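Local coordinates for protein putative HTH-type transcriptional regulator PF0864 (Pyrococcus furiosus, PDB 2IA0) that probably binds DNA in a sequence-specific manner as a transcriptional regulator of the AsnC family, at residues I80-G85 and T142-L147. Residues are numbered along the deposited sequence; the frame is centred on the assembly and turned at random.
Sequences IVLEVG and TSIPNL
In Leu82 and Leu147 chi1 (-56° and -68°) sets each CG beside the backbone N, anti to the carbonyl carbon, and from there the forks meet obliquely where strand 76-84 faces the start of strand 147-154, Leu82 CD2 lying 3.8 Å from Leu147 CD1. The other branch of Leu147 serves Val84: CD2 comes within 3.8 Å of Val84 CG2, so one isobutyl fork spans two residues of strand 76-84. Ile144 joins from the loop, its CD1 3.9 Å from Leu82 CD1, the two side chains crossing at about a right angle. An alanine in place of Leu147 keeps CB but removes both methyls, and would probably open a gap beside Leu82 CD2 and Val84 CG2. One backbone bond closes the pairing next to Val84 and Leu147: Gly85 N donates to Asn146 O at 2.9 Å with a nearly straight N-H...O angle of 171°. Beside it, Leu147 CA makes a CA-H...O contact of 3.5 Å to Glu83 O, while Glu83 OE1 is hydrogen-bonded to His149 ND1. Helix 91-105 packs on this cluster through Tyr96, which touches Val84 and Ile144. Val84 and Leu147 form a non-hydrogen-bonded antiparallel pair where the loop after helix 132-140 enters strand 147-154, outermost in this chain's four-stranded antiparallel sheet, consistent with the dimeric alpha+beta barrel domain of AsnC-family regulators.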
loop_
_atom_site.group_PDB
_atom_site.type_symbol
_atom_site.label_atom_id
_atom_site.label_comp_id
_atom_site.label_asym_id
_atom_site.label_seq_id
_atom_site.Cartn_x
_atom_site.Cartn_y
_atom_site.Cartn_z
ATOM N N ILE A 80 6.203 -11.692 4.302
ATOM C CA ILE A 80 6.349 -13.154 4.321
ATOM C C ILE A 80 6.419 -13.674 2.901
ATOM O O ILE A 80 5.603 -13.311 2.080
ATOM C CB ILE A 80 5.148 -13.798 5.038
ATOM C CG1 ILE A 80 4.968 -13.136 6.413
ATOM C CG2 ILE A 80 5.329 -15.334 5.153
ATOM C CD1 ILE A 80 3.927 -13.750 7.241
ATOM N N VAL A 81 7.415 -14.498 2.604
ATOM C CA VAL A 81 7.503 -15.121 1.281
ATOM C C VAL A 81 7.487 -16.641 1.381
ATOM O O VAL A 81 8.382 -17.252 1.953
ATOM C CB VAL A 81 8.712 -14.630 0.463
ATOM C CG1 VAL A 81 8.623 -15.160 -1.001
ATOM C CG2 VAL A 81 8.775 -13.094 0.486
ATOM N N LEU A 82 6.427 -17.226 0.830
ATOM C CA LEU A 82 6.193 -18.660 0.829
ATOM C C LEU A 82 6.468 -19.213 -0.561
ATOM O O LEU A 82 6.035 -18.639 -1.548
ATOM C CB LEU A 82 4.717 -18.939 1.167
ATOM C CG LEU A 82 4.145 -18.383 2.464
ATOM C CD1 LEU A 82 2.737 -18.891 2.639
ATOM C CD2 LEU A 82 5.008 -18.787 3.640
ATOM N N GLU A 83 7.153 -20.343 -0.639
ATOM C CA GLU A 83 7.338 -21.025 -1.915
ATOM C C GLU A 83 6.765 -22.433 -1.799
ATOM O O GLU A 83 7.157 -23.197 -0.919
ATOM C CB GLU A 83 8.826 -21.077 -2.289
ATOM C CG GLU A 83 9.136 -21.808 -3.598
ATOM C CD GLU A 83 10.632 -21.980 -3.834
ATOM O OE1 GLU A 83 11.422 -21.870 -2.868
ATOM O OE2 GLU A 83 11.032 -22.240 -4.989
ATOM N N VAL A 84 5.840 -22.766 -2.687
ATOM C CA VAL A 84 5.217 -24.089 -2.698
ATOM C C VAL A 84 6.131 -25.104 -3.372
ATOM O O VAL A 84 6.777 -24.793 -4.374
ATOM C CB VAL A 84 3.797 -24.035 -3.312
ATOM C CG1 VAL A 84 3.226 -25.408 -3.449
ATOM C CG2 VAL A 84 2.878 -23.205 -2.393
ATOM N N GLY A 85 6.235 -26.287 -2.768
ATOM C CA GLY A 85 7.063 -27.389 -3.282
ATOM C C GLY A 85 6.302 -28.132 -4.361
ATOM O O GLY A 85 6.727 -28.177 -5.531
ATOM N N THR A 142 3.628 -21.983 9.432
ATOM C CA THR A 142 4.452 -23.202 9.523
ATOM C C THR A 142 3.591 -24.463 9.579
ATOM O O THR A 142 4.097 -25.588 9.426
ATOM C CB THR A 142 5.439 -23.168 10.707
ATOM O OG1 THR A 142 4.720 -22.958 11.927
ATOM C CG2 THR A 142 6.485 -22.065 10.517
ATOM N N SER A 143 2.290 -24.244 9.782
ATOM C CA SER A 143 1.249 -25.254 9.644
ATOM C C SER A 143 0.821 -25.541 8.185
ATOM O O SER A 143 0.129 -26.528 7.931
ATOM C CB SER A 143 0.022 -24.790 10.416
ATOM O OG SER A 143 -0.471 -23.579 9.866
ATOM N N ILE A 144 1.187 -24.674 7.238
ATOM C CA ILE A 144 0.872 -24.924 5.829
ATOM C C ILE A 144 1.754 -26.056 5.266
ATOM O O ILE A 144 2.986 -25.911 5.225
ATOM C CB ILE A 144 1.015 -23.644 4.949
ATOM C CG1 ILE A 144 0.061 -22.538 5.401
ATOM C CG2 ILE A 144 0.801 -23.957 3.457
ATOM C CD1 ILE A 144 0.560 -21.139 5.001
ATOM N N PRO A 145 1.132 -27.182 4.832
ATOM C CA PRO A 145 1.883 -28.311 4.252
ATOM C C PRO A 145 2.434 -28.037 2.853
ATOM O O PRO A 145 1.887 -27.218 2.109
ATOM C CB PRO A 145 0.842 -29.458 4.189
ATOM C CG PRO A 145 -0.331 -28.996 4.986
ATOM C CD PRO A 145 -0.310 -27.479 4.881
ATOM N N ASN A 146 3.516 -28.729 2.515
ATOM C CA ASN A 146 4.092 -28.708 1.170
ATOM C C ASN A 146 4.764 -27.385 0.782
ATOM O O ASN A 146 4.800 -27.007 -0.395
ATOM C CB ASN A 146 3.057 -29.168 0.125
ATOM C CG ASN A 146 2.702 -30.643 0.264
ATOM O OD1 ASN A 146 3.528 -31.465 0.665
ATOM N ND2 ASN A 146 1.473 -30.981 -0.071
ATOM N N LEU A 147 5.312 -26.694 1.781
ATOM C CA LEU A 147 6.082 -25.491 1.518
ATOM C C LEU A 147 7.564 -25.823 1.438
ATOM O O LEU A 147 8.115 -26.443 2.333
ATOM C CB LEU A 147 5.807 -24.407 2.566
ATOM C CG LEU A 147 4.420 -23.757 2.605
ATOM C CD1 LEU A 147 4.434 -22.570 3.529
ATOM C CD2 LEU A 147 3.920 -23.338 1.245
#